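Side-chain contacts in galactokinase (Bifidobacterium longum subsp. infantis ATCC 15697 = JCM 1222 = DSM 20088, PDB 6TEQ), which probably phosphorylates galactose using ATP, as GHMP-family galactokinases do, and binds 2-deoxy-2-fluoro-galactose in its sugar pocket: residues V76-G81 and A105-V110; W112-A117 and V169-A174; C208-T213 and V264-V269. All coordinates share one frame; numbering follows the deposited sequence.

Contact 1: residues V76-G81 and A105-V110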
# COMPACT_ATOMS: atom_id res chain seq x y z
N VAL A 76 13.79 -22.76 -0.01
CA VAL A 76 13.61 -21.33 -0.36
C VAL A 76 14.77 -20.58 0.25
O VAL A 76 14.88 -20.57 1.49
CB VAL A 76 12.28 -20.74 0.10
CG1 VAL A 76 12.30 -19.25 -0.21
CG2 VAL A 76 11.11 -21.43 -0.58
N ARG A 77 15.60 -20.06 -0.63
CA ARG A 77 16.70 -19.15 -0.27
C ARG A 77 16.32 -17.75 -0.76
O ARG A 77 16.06 -17.58 -1.93
CB ARG A 77 18.06 -19.57 -0.75
CG ARG A 77 18.52 -20.91 -0.22
CD ARG A 77 19.90 -21.26 -0.66
NE ARG A 77 19.98 -21.40 -2.07
CZ ARG A 77 21.11 -21.51 -2.75
NH1 ARG A 77 22.28 -21.50 -2.13
NH2 ARG A 77 21.05 -21.63 -4.06
N VAL A 78 16.49 -16.76 0.09
CA VAL A 78 16.26 -15.36 -0.31
C VAL A 78 17.36 -14.50 0.29
O VAL A 78 17.81 -14.72 1.43
CB VAL A 78 14.87 -14.88 0.13
CG1 VAL A 78 13.79 -15.60 -0.64
CG2 VAL A 78 14.60 -14.95 1.58
N VAL A 79 17.69 -13.46 -0.44
CA VAL A 79 18.67 -12.45 0.02
C VAL A 79 18.10 -11.10 -0.37
O VAL A 79 17.39 -11.01 -1.42
CB VAL A 79 20.07 -12.75 -0.52
CG1 VAL A 79 20.05 -12.68 -2.04
CG2 VAL A 79 21.14 -11.82 0.10
N SER A 80 18.44 -10.07 0.38
CA SER A 80 18.02 -8.69 0.06
C SER A 80 19.23 -7.80 -0.02
O SER A 80 20.14 -8.02 0.80
CB SER A 80 17.08 -8.18 1.14
OG SER A 80 16.85 -6.78 1.05
N GLY A 81 19.19 -6.79 -0.89
CA GLY A 81 20.29 -5.83 -1.04
C GLY A 81 20.54 -5.08 0.27
O GLY A 81 21.62 -4.56 0.46
N ALA A 105 9.86 -14.45 5.73
CA ALA A 105 8.47 -14.96 5.84
C ALA A 105 7.64 -14.38 4.68
O ALA A 105 6.70 -15.04 4.26
CB ALA A 105 7.87 -14.54 7.17
N TYR A 106 7.91 -13.15 4.26
CA TYR A 106 7.08 -12.51 3.21
C TYR A 106 7.19 -13.23 1.87
O TYR A 106 6.19 -13.76 1.36
CB TYR A 106 7.44 -11.02 3.11
CG TYR A 106 6.95 -10.19 4.29
CD1 TYR A 106 5.74 -9.54 4.25
CD2 TYR A 106 7.72 -10.04 5.43
CE1 TYR A 106 5.29 -8.77 5.31
CE2 TYR A 106 7.29 -9.24 6.49
CZ TYR A 106 6.08 -8.59 6.42
OH TYR A 106 5.58 -7.81 7.42
N PRO A 107 8.41 -13.39 1.26
CA PRO A 107 8.46 -14.16 0.02
C PRO A 107 8.18 -15.66 0.22
O PRO A 107 7.48 -16.26 -0.60
CB PRO A 107 9.89 -13.87 -0.53
CG PRO A 107 10.73 -13.54 0.73
CD PRO A 107 9.71 -12.80 1.60
N THR A 108 8.71 -16.28 1.31
CA THR A 108 8.52 -17.72 1.48
C THR A 108 7.02 -17.97 1.59
O THR A 108 6.50 -18.98 1.09
CB THR A 108 9.23 -18.20 2.73
OG1 THR A 108 10.59 -17.77 2.63
CG2 THR A 108 9.16 -19.69 2.88
N GLY A 109 6.35 -17.08 2.32
CA GLY A 109 4.92 -17.28 2.65
C GLY A 109 4.06 -17.22 1.39
O GLY A 109 2.99 -17.81 1.36
N VAL A 110 4.53 -16.57 0.35
CA VAL A 110 3.80 -16.53 -0.95
C VAL A 110 3.79 -17.92 -1.61
O VAL A 110 2.69 -18.40 -1.95
CB VAL A 110 4.38 -15.48 -1.90
CG1 VAL A 110 3.66 -15.61 -3.23
CG2 VAL A 110 4.25 -14.07 -1.27
O HOH W 1 13.49 -18.38 3.04

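Contact 2: residues W112-A117 and V169-A174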
# COMPACT_ATOMS: atom_id res chain seq x y z
N TRP A 112 4.21 -20.76 -0.00
CA TRP A 112 3.36 -21.51 0.96
C TRP A 112 1.89 -21.28 0.64
O TRP A 112 1.04 -22.28 0.65
CB TRP A 112 3.74 -21.09 2.36
CG TRP A 112 2.83 -21.58 3.42
CD1 TRP A 112 2.93 -22.79 4.03
CD2 TRP A 112 1.76 -20.86 4.07
NE1 TRP A 112 1.95 -22.91 4.98
CE2 TRP A 112 1.25 -21.73 5.04
CE3 TRP A 112 1.19 -19.58 3.93
CZ2 TRP A 112 0.19 -21.38 5.87
CZ3 TRP A 112 0.19 -19.21 4.80
CH2 TRP A 112 -0.34 -20.13 5.71
N ALA A 113 1.50 -20.01 0.48
CA ALA A 113 0.08 -19.68 0.22
C ALA A 113 -0.37 -20.29 -1.10
O ALA A 113 -1.47 -20.84 -1.18
CB ALA A 113 -0.16 -18.18 0.24
N LEU A 114 0.44 -20.23 -2.14
CA LEU A 114 0.07 -20.87 -3.43
C LEU A 114 -0.09 -22.39 -3.24
O LEU A 114 -1.04 -22.95 -3.74
CB LEU A 114 1.12 -20.54 -4.48
CG LEU A 114 1.16 -19.03 -4.89
CD1 LEU A 114 2.38 -18.70 -5.74
CD2 LEU A 114 -0.11 -18.66 -5.66
N ARG A 115 0.82 -23.02 -2.51
CA ARG A 115 0.74 -24.47 -2.30
C ARG A 115 -0.55 -24.73 -1.52
O ARG A 115 -1.23 -25.73 -1.88
CB ARG A 115 2.00 -24.95 -1.60
CG ARG A 115 3.19 -24.98 -2.55
CD ARG A 115 4.50 -24.91 -1.79
NE ARG A 115 4.72 -26.01 -0.88
CZ ARG A 115 5.20 -27.19 -1.24
NH1 ARG A 115 5.38 -28.12 -0.33
NH2 ARG A 115 5.52 -27.45 -2.50
N GLN A 116 -0.82 -23.92 -0.48
CA GLN A 116 -2.03 -24.09 0.37
C GLN A 116 -3.29 -23.97 -0.51
O GLN A 116 -4.29 -24.66 -0.20
CB GLN A 116 -2.11 -23.12 1.56
CG GLN A 116 -1.05 -23.32 2.65
CD GLN A 116 -1.29 -24.55 3.49
OE1 GLN A 116 -0.84 -25.64 3.17
NE2 GLN A 116 -1.99 -24.35 4.59
N ALA A 117 -3.25 -23.20 -1.58
CA ALA A 117 -4.39 -23.00 -2.51
C ALA A 117 -4.48 -24.13 -3.53
O ALA A 117 -5.39 -24.09 -4.35
CB ALA A 117 -4.23 -21.67 -3.23
N VAL A 169 -5.74 -11.51 -9.30
CA VAL A 169 -6.39 -11.55 -7.97
C VAL A 169 -5.99 -12.83 -7.21
O VAL A 169 -5.88 -12.81 -5.97
CB VAL A 169 -7.91 -11.34 -8.14
CG1 VAL A 169 -8.62 -11.63 -6.83
CG2 VAL A 169 -8.17 -9.92 -8.67
N THR A 170 -5.83 -13.94 -7.90
CA THR A 170 -5.34 -15.17 -7.23
C THR A 170 -3.98 -14.90 -6.57
O THR A 170 -3.73 -15.32 -5.44
CB THR A 170 -5.31 -16.31 -8.24
OG1 THR A 170 -6.69 -16.60 -8.56
CG2 THR A 170 -4.63 -17.53 -7.68
N LEU A 171 -3.09 -14.22 -7.28
CA LEU A 171 -1.72 -13.92 -6.80
C LEU A 171 -1.75 -12.87 -5.69
O LEU A 171 -1.06 -13.05 -4.71
CB LEU A 171 -0.90 -13.43 -7.97
CG LEU A 171 -0.79 -14.42 -9.12
CD1 LEU A 171 0.06 -13.89 -10.20
CD2 LEU A 171 -0.36 -15.79 -8.72
N ILE A 172 -2.60 -11.87 -5.84
CA ILE A 172 -2.94 -10.92 -4.76
C ILE A 172 -3.34 -11.65 -3.49
O ILE A 172 -2.84 -11.31 -2.38
CB ILE A 172 -3.98 -9.92 -5.23
CG1 ILE A 172 -3.34 -8.98 -6.24
CG2 ILE A 172 -4.54 -9.16 -4.07
CD1 ILE A 172 -4.37 -8.25 -7.07
N ASN A 173 -4.25 -12.60 -3.61
CA ASN A 173 -4.76 -13.30 -2.41
C ASN A 173 -3.61 -14.08 -1.76
O ASN A 173 -3.55 -14.09 -0.51
CB ASN A 173 -5.95 -14.16 -2.76
CG ASN A 173 -7.19 -13.33 -2.99
OD1 ASN A 173 -7.26 -12.17 -2.52
ND2 ASN A 173 -8.18 -13.95 -3.64
N ALA A 174 -2.71 -14.66 -2.54
CA ALA A 174 -1.56 -15.39 -1.99
C ALA A 174 -0.66 -14.41 -1.24
O ALA A 174 -0.09 -14.75 -0.20
CB ALA A 174 -0.82 -16.11 -3.08

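Contact 3: residues C208-T213 and V264-V269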
# COMPACT_ATOMS: atom_id res chain seq x y z
N CYS A 208 -13.87 -2.87 -2.30
CA CYS A 208 -13.39 -4.01 -1.50
C CYS A 208 -14.53 -4.93 -1.05
O CYS A 208 -14.23 -5.79 -0.20
CB CYS A 208 -12.60 -3.48 -0.33
SG CYS A 208 -11.09 -2.64 -0.93
N ARG A 209 -15.76 -4.77 -1.59
CA ARG A 209 -16.80 -5.74 -1.19
C ARG A 209 -16.35 -7.13 -1.62
O ARG A 209 -15.97 -7.34 -2.76
CB ARG A 209 -18.15 -5.34 -1.75
CG ARG A 209 -18.74 -4.14 -1.03
CD ARG A 209 -19.97 -3.70 -1.78
NE ARG A 209 -19.74 -3.21 -3.12
CZ ARG A 209 -20.64 -3.13 -4.10
NH1 ARG A 209 -21.84 -3.63 -3.99
NH2 ARG A 209 -20.27 -2.62 -5.25
N PRO A 210 -16.35 -8.12 -0.72
CA PRO A 210 -15.67 -9.38 -0.98
C PRO A 210 -16.42 -10.26 -1.98
O PRO A 210 -15.77 -11.22 -2.46
CB PRO A 210 -15.58 -10.07 0.40
CG PRO A 210 -16.61 -9.43 1.23
CD PRO A 210 -16.77 -8.02 0.69
N GLU A 211 -17.70 -9.94 -2.29
CA GLU A 211 -18.49 -10.80 -3.21
C GLU A 211 -18.23 -10.41 -4.68
O GLU A 211 -18.73 -11.12 -5.56
CB GLU A 211 -19.98 -10.75 -2.88
CG GLU A 211 -20.63 -9.44 -3.20
CD GLU A 211 -20.55 -8.34 -2.12
OE1 GLU A 211 -19.77 -8.44 -1.11
OE2 GLU A 211 -21.32 -7.36 -2.28
N LEU A 212 -17.52 -9.32 -4.97
CA LEU A 212 -17.32 -8.82 -6.35
C LEU A 212 -16.30 -9.67 -7.08
O LEU A 212 -15.27 -10.08 -6.50
CB LEU A 212 -16.85 -7.36 -6.34
CG LEU A 212 -17.86 -6.44 -5.70
CD1 LEU A 212 -17.43 -4.99 -5.74
CD2 LEU A 212 -19.23 -6.63 -6.24
N THR A 213 -16.53 -9.79 -8.37
CA THR A 213 -15.57 -10.42 -9.25
C THR A 213 -14.54 -9.38 -9.61
O THR A 213 -14.75 -8.18 -9.40
CB THR A 213 -16.18 -10.96 -10.54
OG1 THR A 213 -16.63 -9.78 -11.19
CG2 THR A 213 -17.30 -11.94 -10.26
N VAL A 264 -24.55 -6.07 10.69
CA VAL A 264 -24.18 -5.95 9.28
C VAL A 264 -22.92 -6.76 9.06
O VAL A 264 -22.10 -6.92 9.97
CB VAL A 264 -24.02 -4.49 8.82
CG1 VAL A 264 -25.36 -3.76 8.86
CG2 VAL A 264 -23.00 -3.70 9.66
N ALA A 265 -22.76 -7.24 7.86
CA ALA A 265 -21.56 -8.07 7.55
C ALA A 265 -20.29 -7.20 7.56
O ALA A 265 -19.19 -7.73 7.90
CB ALA A 265 -21.69 -8.70 6.21
N ASN A 266 -20.46 -5.92 7.20
CA ASN A 266 -19.31 -4.99 7.16
C ASN A 266 -19.81 -3.54 7.19
O ASN A 266 -20.98 -3.27 6.87
CB ASN A 266 -18.38 -5.25 5.97
CG ASN A 266 -19.12 -5.31 4.64
OD1 ASN A 266 -19.66 -4.29 4.26
ND2 ASN A 266 -19.16 -6.46 3.97
N LEU A 267 -18.90 -2.58 7.46
CA LEU A 267 -19.34 -1.20 7.61
C LEU A 267 -19.71 -0.58 6.27
O LEU A 267 -20.30 0.48 6.27
CB LEU A 267 -18.29 -0.39 8.36
CG LEU A 267 -18.17 -0.77 9.85
CD1 LEU A 267 -17.01 -0.06 10.52
CD2 LEU A 267 -19.45 -0.52 10.64
N ARG A 268 -19.30 -1.17 5.17
CA ARG A 268 -19.76 -0.67 3.86
C ARG A 268 -21.27 -0.78 3.76
O ARG A 268 -21.86 0.13 3.15
CB ARG A 268 -19.07 -1.42 2.76
CG ARG A 268 -19.58 -1.10 1.38
CD ARG A 268 -19.24 0.30 0.88
NE ARG A 268 -19.55 0.41 -0.55
CZ ARG A 268 -18.78 0.00 -1.54
NH1 ARG A 268 -17.67 -0.66 -1.28
NH2 ARG A 268 -19.19 0.13 -2.79
N VAL A 269 -21.88 -1.85 4.27
CA VAL A 269 -23.37 -1.90 4.34
C VAL A 269 -23.92 -0.63 5.04
O VAL A 269 -24.81 0.02 4.52
CB VAL A 269 -23.81 -3.16 5.08
CG1 VAL A 269 -25.35 -3.16 5.16
CG2 VAL A 269 -23.23 -4.43 4.53
O HOH W 2 -20.60 -7.06 1.04

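Contact 1: residues V76-G81 and A105-V110
V76 and V78 of strand 75-80 meet T108 and P107 at the start of helix 105-116, a helix-on-sheet packing within the S5-like alpha+beta fold of the GHMP kinase N-terminal domain. The strand is hydrogen-bonded on one side to antiparallel strand 86-91 and on the other to parallel strand 125-131. V76 and V78 point from the same face of it toward the helix, whereas V79 packs against helix 12-27.

The apolar part is one methyl against one ring carbon. V78 CG1 lies beside its own backbone N (chi1 -67°) and reaches CG of P107 at 3.9 Å, the valine and the proline ring meeting at a slant. F125 and W103 also touch V78, while F129 packs on P107, so this pair belongs to a larger buried layer between sheet and helix.

At V76 the apolar and polar parts meet. Its CG1, anti to the backbone N (chi1 174°), comes within 3.6 Å of T108 OG1, a van der Waals contact, not a hydrogen bond. T108 turns OG1 back beside its own N, from where it hydrogen-bonds to S104 O just before the helical segment and to a bridging water.

Farther along the strand lies S80, which binds ADP in another structure of this protein; here its OG bonds to a MES molecule, probably from the crystallisation liquor. No direct hydrogen bond joins strand and helix. The water takes that role, donating to V76 O at 3.0 Å and to T108 OG1 at 3.0 Å.

Contact 2: residues W112-A117 and V169-A174
A113 and A174 face each other where helices 105-116 and 165-183 of the GHMP kinase N-terminal domain pack together. The axes of the two short segments run 118° apart in direction and approach to 9.5 Å. With only methyl groups at this point, the backbones come close: the CA atoms of A113 and A174 are 5.1 Å apart. Both CB atoms point toward the other helix and lie 4.0 Å from each other, and A113 CB also rests against the backbone, 3.5 Å from A174 O.

L114 comes in from the flank. It leaves its backbone past helix 165-183, but its end swings inward: CG beside the backbone N (chi1 -67°) and CD1 extended away from CA (chi2 170°) leave CD2 as the branch nearest that helix. CD2 sits 3.7 Å from A174 CB, so the alanine methyl is touched by A113 and L114 together.

A113, L114, L171 and A174 are all buried, and no hydrogen bond crosses between the segments. W112 meets another part of helix 165-183, against K177, E181 and M182. Helix 141-156 covers the leucine pair, with L153 on L114 and A150 on L171. L171 starts away from the interface, yet its CD2 methyl returns to meet L114 CD2 at 4.2 Å.

Contact 3: residues C208-T213 and V264-V269
R209 bends at chi3 (-65°) and R268 at chi2 (69°), bringing the two side chains obliquely across each other. Here the loop after strand 202-207, a type I beta turn from R209 to L212, packs on the start of helix 267-276, which N266 N-caps. R209 CD sits over the centre of the R268 guanidinium, 3.8 Å above its plane, and R209 NE approaches the same face, 3.4 Å from R268 NH2, two donors packed without a hydrogen bond. The guanidinium planes are 52° apart, and L212 CD2 lies over one face of R209's.

The two positive groups gather round D207, at the end of strand 202-207: R209 NH2 forms a salt bridge with its OD2, R268 NH1 with its OD1. R268 also holds D272 through NE and A52 O through NH1. An alanine in place of R209 would probably leave D207 with one arginine fewer and strip the cover from a face of the R268 guanidinium.

P210 CD lies 4.3 Å from N266 ND2. N266 OD1 accepts from V269 N at 3.3 Å, while its ND2 gives a weak bond to a water that donates to E211 OE1 at 2.7 Å.

From the N terminus, contact 1 closes first: the chain leaves strand 75-80, forms strand 86-91 and returns as helix 105-116. Contact 2 opens farther along that same helix and closes after strand 125-131 and helix 141-156, when helix 165-183 crosses it. Helix 105-116 thus links sheet to helix layer, with the two contact centres about 15 Å apart. Contact 3 begins beyond strand 202-207 and closes after strands 218-222 and 230-236 and helix 247-262, tying the loop that follows strand 202-207 of the eight-stranded sheet to helix 267-276. The three follow in series, none nesting or crossing; contact 3 lies about 32 Å from contact 1, centre to centre.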